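Local coordinates for sugar ABC transporter (Sugar-binding protein) (Bacillus halodurans, PDB 4YO7) that binds myo-inositol between its two lobes and probably serves as the solute-binding component of an ABC sugar transporter, at residues I52-D56 with E57-Y61; E149-Q152 with S153-Q157. All blocks are in the same frame, centred on the assembly; numbering follows the deposited sequence.

Both contacts are local, each made at the start of a helix, and together they sample the two sides of the myo-inositol cleft of a periplasmic binding protein. Contact 1 comes first along the chain, in the turn from strand 46-52 of the six-stranded parallel sheet into helix 57-70. Contact 2 follows at the beginning of helix 150-164, which comes just after strand 144-147 of the same sheet but packs against helix 181-195 of the other lobe. Their centres lie about 20 Å apart and their nearest atoms about 10 Å. Contact 1 grips the ligand directly, whereas contact 2 stands behind the pocket, where Ser153 makes a weak hydrogen bond to the ligand-binding Arg186.

Contact 1 of 2, residues I52-D56 with E57-Y61; sequences ISNLD and EFLTY. With INS (1,2,3,4,5,6-hexahydroxy-cyclohexane), chain F.
Asp56 N-caps helix 57-70, and Leu59 N donates to its OD1 across 2.9 Å in a bond that meets the oxygen nearly along the C-O direction, with an N-H...O angle of 162°. This loop-to-helix turn follows strand 46-52 and forms part of the myo-inositol site. With chi1 at 61°, the Asp56 carboxylate sits between its own backbone N and carbonyl carbon, a setting that folds it back over the first helical turn.

A second set of hydrogen bonds converges on the backbone carbonyl of the same residue. Thr60 N and Thr60 OG1 reach Asp56 O from opposite faces of the carbonyl plane, the hydroxyl at 2.8 Å and well above that plane. The threonine therefore ties its side chain as well as its amide to the cap residue.

Van der Waals contacts close the turn around Leu59. Its CD1 lies against Ser53 OG at 3.4 Å; that hydroxyl is hydrogen-bonded to Asn108. The side chains of Ile52 and Leu59 run antiparallel alongside one another, CD1 of Ile52 approaching CB of Leu59 at 4.1 Å.

Ligand binding uses both carboxylate oxygens of Asp56. INS O2 donates to OD1, which thus serves cap and ligand together, and the two bonds should hold the carboxylate in place. Phe58 CB lies 3.3 Å from INS O2, and the ring stands obliquely to that hydroxyl; Asn133, Arg134, Arg186, Asn236, Asp262 and Gln282 hydrogen-bond the inositol elsewhere. Finally, INS O1 donates to Asp56 OD2 over 2.7 Å.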
loop_
_atom_site.group_PDB
_atom_site.type_symbol
_atom_site.label_atom_id
_atom_site.label_comp_id
_atom_site.label_asym_id
_atom_site.label_seq_id
_atom_site.Cartn_x
_atom_site.Cartn_y
_atom_site.Cartn_z
ATOM N N ILE A 52 12.894 -3.755 0.144
ATOM C CA ILE A 52 11.441 -3.749 0.176
ATOM C C ILE A 52 11.009 -4.367 1.508
ATOM O O ILE A 52 11.687 -5.239 2.017
ATOM C CB ILE A 52 10.847 -4.496 -1.038
ATOM C CG1 ILE A 52 9.366 -4.158 -1.220
ATOM C CG2 ILE A 52 11.079 -6.006 -0.955
ATOM C CD1 ILE A 52 8.842 -4.493 -2.599
ATOM N N SER A 53 9.922 -3.886 2.100
ATOM C CA SER A 53 9.509 -4.403 3.414
ATOM C C SER A 53 9.243 -5.903 3.409
ATOM O O SER A 53 9.633 -6.590 4.345
ATOM C CB SER A 53 8.260 -3.666 3.939
ATOM O OG SER A 53 7.148 -3.882 3.104
ATOM N N ASN A 54 8.568 -6.382 2.372
ATOM C CA ASN A 54 8.225 -7.787 2.217
ATOM C C ASN A 54 7.543 -7.941 0.876
ATOM O O ASN A 54 7.230 -6.940 0.231
ATOM C CB ASN A 54 7.351 -8.301 3.385
ATOM C CG ASN A 54 5.888 -7.884 3.298
ATOM O OD1 ASN A 54 5.536 -6.717 3.050
ATOM N ND2 ASN A 54 5.026 -8.840 3.546
ATOM N N LEU A 55 7.350 -9.185 0.444
ATOM C CA LEU A 55 6.723 -9.467 -0.844
ATOM C C LEU A 55 5.276 -9.913 -0.665
ATOM O O LEU A 55 4.906 -11.046 -0.971
ATOM C CB LEU A 55 7.547 -10.505 -1.606
ATOM C CG LEU A 55 8.937 -9.965 -1.973
ATOM C CD1 LEU A 55 9.782 -11.099 -2.540
ATOM C CD2 LEU A 55 8.875 -8.826 -2.963
ATOM N N ASP A 56 4.444 -9.002 -0.185
ATOM C CA ASP A 56 3.030 -9.311 -0.030
ATOM C C ASP A 56 2.299 -9.161 -1.377
ATOM O O ASP A 56 2.945 -8.930 -2.408
ATOM C CB ASP A 56 2.410 -8.464 1.095
ATOM C CG ASP A 56 2.471 -6.954 0.853
ATOM O OD1 ASP A 56 2.323 -6.508 -0.296
ATOM O OD2 ASP A 56 2.611 -6.191 1.855
ATOM N N GLU A 57 0.981 -9.356 -1.380
ATOM C CA GLU A 57 0.245 -9.454 -2.642
ATOM C C GLU A 57 0.494 -8.225 -3.526
ATOM O O GLU A 57 0.880 -8.349 -4.681
ATOM C CB GLU A 57 -1.254 -9.639 -2.390
ATOM C CG GLU A 57 -2.080 -9.975 -3.651
ATOM C CD GLU A 57 -2.000 -11.433 -4.079
ATOM O OE1 GLU A 57 -1.407 -12.262 -3.350
ATOM O OE2 GLU A 57 -2.553 -11.756 -5.152
ATOM N N PHE A 58 0.292 -7.040 -2.982
ATOM C CA PHE A 58 0.476 -5.821 -3.754
ATOM C C PHE A 58 1.951 -5.524 -4.020
ATOM O O PHE A 58 2.338 -5.180 -5.156
ATOM C CB PHE A 58 -0.195 -4.647 -3.044
ATOM C CG PHE A 58 0.063 -3.320 -3.697
ATOM C CD1 PHE A 58 -0.746 -2.883 -4.741
ATOM C CD2 PHE A 58 1.121 -2.528 -3.306
ATOM C CE1 PHE A 58 -0.511 -1.662 -5.357
ATOM C CE2 PHE A 58 1.358 -1.297 -3.938
ATOM C CZ PHE A 58 0.532 -0.882 -4.956
ATOM N N LEU A 59 2.802 -5.674 -3.004
ATOM C CA LEU A 59 4.183 -5.249 -3.149
ATOM C C LEU A 59 4.948 -6.150 -4.115
ATOM O O LEU A 59 5.947 -5.738 -4.698
ATOM C CB LEU A 59 4.877 -5.176 -1.793
ATOM C CG LEU A 59 4.495 -3.960 -0.950
ATOM C CD1 LEU A 59 5.148 -4.085 0.402
ATOM C CD2 LEU A 59 4.851 -2.594 -1.618
ATOM N N THR A 60 4.462 -7.365 -4.322
ATOM C CA THR A 60 5.104 -8.235 -5.297
ATOM C C THR A 60 5.007 -7.628 -6.687
ATOM O O THR A 60 5.966 -7.673 -7.460
ATOM C CB THR A 60 4.504 -9.652 -5.277
ATOM O OG1 THR A 60 4.801 -10.245 -4.014
ATOM C CG2 THR A 60 5.110 -10.530 -6.385
ATOM N N TYR A 61 3.862 -7.032 -7.007
ATOM C CA TYR A 61 3.715 -6.370 -8.300
ATOM C C TYR A 61 4.664 -5.172 -8.387
ATOM O O TYR A 61 5.240 -4.896 -9.440
ATOM C CB TYR A 61 2.278 -5.921 -8.526
ATOM C CG TYR A 61 1.299 -7.061 -8.667
ATOM C CD1 TYR A 61 1.185 -7.762 -9.858
ATOM C CD2 TYR A 61 0.499 -7.446 -7.607
ATOM C CE1 TYR A 61 0.298 -8.814 -9.983
ATOM C CE2 TYR A 61 -0.389 -8.491 -7.723
ATOM C CZ TYR A 61 -0.487 -9.170 -8.916
ATOM O OH TYR A 61 -1.376 -10.223 -9.051
HETATM C C1 INS F . 1.193 -2.840 1.988
HETATM C C2 INS F . 0.227 -3.796 1.297
HETATM C C3 INS F . -1.101 -3.075 1.067
HETATM C C4 INS F . -0.913 -1.823 0.203
HETATM C C5 INS F . 0.103 -0.884 0.887
HETATM C C6 INS F . 1.418 -1.615 1.118
HETATM O O1 INS F . 2.480 -3.481 2.204
HETATM O O2 INS F . 0.799 -4.161 0.043
HETATM O O3 INS F . -1.984 -4.033 0.412
HETATM O O4 INS F . -2.156 -1.114 0.100
HETATM O O5 INS F . 0.353 0.224 0.006
HETATM O O6 INS F . 2.326 -0.694 1.840
#

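Contact 2 of 2, residues E149-Q152 with S153-Q157; sequences ESIQ and SGLLQ
The first turns of helix 150-164, in the lobe that faces the loop of contact 1 across the ligand cleft, are held by ordinary helical bonds and by one serine that folds back on the backbone. Ser153 OG donates to Ser150 O over 2.8 Å, in the carbonyl plane and on a lone pair. With chi1 at 68° the hydroxyl is turned back toward the preceding turn, within reach of that carbonyl. Two further donors to Ser150 O are weak, Gly154 N at 3.3 Å and Ser153 N with a bent approach of 124°, and the hydroxyl supplies the shortest of the three bonds. The same OG has a weak hydrogen bond with Arg186, a residue of the myo-inositol pocket, while Ser150 OG is bonded to Glu181.

Beyond this point the regular pattern takes over: Leu155 N donates to Ile151 O at 2.9 Å, and Leu156 N to Gln152 O. Each leucine also sets its branching carbon against the carbonyl that its amide uses, CG of Leu155 lying 3.3 Å from Ile151 O. Ile151 and Leu155 cross at a slant, CG1 to CD1 at 4.1 Å. Gln152 and Leu156 instead lie alongside each other, heading in one direction, CG of the glutamine 3.9 Å from Leu156 CD1. The extended Gln152 chain carries OE1 on to Tyr311 N. Side chains four residues apart, meeting where N-H of residue i+4 bonds C=O of residue i, mark an alpha-helix, here with a serine-to-backbone bond added in its first turn.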
loop_
_atom_site.group_PDB
_atom_site.type_symbol
_atom_site.label_atom_id
_atom_site.label_comp_id
_atom_site.label_asym_id
_atom_site.label_seq_id
_atom_site.Cartn_x
_atom_site.Cartn_y
_atom_site.Cartn_z
ATOM N N GLU A 149 -1.224 9.003 -1.904
ATOM C CA GLU A 149 -1.646 9.656 -0.667
ATOM C C GLU A 149 -2.747 8.855 0.031
ATOM O O GLU A 149 -3.888 8.823 -0.426
ATOM C CB GLU A 149 -2.139 11.064 -0.981
ATOM C CG GLU A 149 -2.570 11.850 0.247
ATOM C CD GLU A 149 -1.383 12.316 1.075
ATOM O OE1 GLU A 149 -0.437 12.900 0.489
ATOM O OE2 GLU A 149 -1.395 12.100 2.311
ATOM N N SER A 150 -2.392 8.208 1.132
ATOM C CA SER A 150 -3.253 7.217 1.739
ATOM C C SER A 150 -4.647 7.702 2.086
ATOM O O SER A 150 -5.621 6.985 1.839
ATOM C CB SER A 150 -2.583 6.689 3.009
ATOM O OG SER A 150 -1.384 6.030 2.678
ATOM N N ILE A 151 -4.759 8.895 2.667
ATOM C CA ILE A 151 -6.079 9.341 3.104
ATOM C C ILE A 151 -7.028 9.470 1.909
ATOM O O ILE A 151 -8.234 9.246 2.073
ATOM C CB ILE A 151 -6.024 10.665 3.877
ATOM C CG1 ILE A 151 -7.370 10.925 4.554
ATOM C CG2 ILE A 151 -5.598 11.792 2.983
ATOM C CD1 ILE A 151 -7.363 12.011 5.566
ATOM N N GLN A 152 -6.481 9.786 0.725
ATOM C CA GLN A 152 -7.270 9.909 -0.512
ATOM C C GLN A 152 -7.951 8.565 -0.822
ATOM O O GLN A 152 -9.131 8.529 -1.218
ATOM C CB GLN A 152 -6.382 10.375 -1.702
ATOM C CG GLN A 152 -7.021 10.251 -3.122
ATOM C CD GLN A 152 -6.117 10.720 -4.316
ATOM O OE1 GLN A 152 -5.077 10.114 -4.647
ATOM N NE2 GLN A 152 -6.558 11.780 -4.988
ATOM N N SER A 153 -7.239 7.456 -0.640
ATOM C CA SER A 153 -7.865 6.161 -0.915
ATOM C C SER A 153 -8.992 5.830 0.084
ATOM O O SER A 153 -10.025 5.263 -0.315
ATOM C CB SER A 153 -6.826 5.032 -0.958
ATOM O OG SER A 153 -6.209 4.715 0.264
ATOM N N GLY A 154 -8.825 6.198 1.358
ATOM C CA GLY A 154 -9.876 5.967 2.339
ATOM C C GLY A 154 -11.086 6.853 2.080
ATOM O O GLY A 154 -12.235 6.415 2.224
ATOM N N LEU A 155 -10.841 8.092 1.640
ATOM C CA LEU A 155 -11.930 9.005 1.281
ATOM C C LEU A 155 -12.690 8.505 0.046
ATOM O O LEU A 155 -13.922 8.482 0.038
ATOM C CB LEU A 155 -11.393 10.408 1.038
ATOM C CG LEU A 155 -10.859 11.187 2.237
ATOM C CD1 LEU A 155 -10.034 12.365 1.769
ATOM C CD2 LEU A 155 -11.993 11.685 3.103
ATOM N N LEU A 156 -11.968 8.070 -0.977
ATOM C CA LEU A 156 -12.603 7.602 -2.218
ATOM C C LEU A 156 -13.434 6.365 -1.951
ATOM O O LEU A 156 -14.567 6.260 -2.411
ATOM C CB LEU A 156 -11.554 7.305 -3.288
ATOM C CG LEU A 156 -10.881 8.495 -3.968
ATOM C CD1 LEU A 156 -9.675 8.003 -4.781
ATOM C CD2 LEU A 156 -11.852 9.286 -4.874
ATOM N N GLN A 157 -12.847 5.435 -1.199
ATOM C CA GLN A 157 -13.479 4.175 -0.859
ATOM C C GLN A 157 -14.789 4.400 -0.121
ATOM O O GLN A 157 -15.826 3.847 -0.474
ATOM C CB GLN A 157 -12.519 3.341 0.013
ATOM C CG GLN A 157 -13.052 2.023 0.439
ATOM C CD GLN A 157 -12.152 1.360 1.460
ATOM O OE1 GLN A 157 -11.652 2.016 2.394
ATOM N NE2 GLN A 157 -11.928 0.061 1.302
#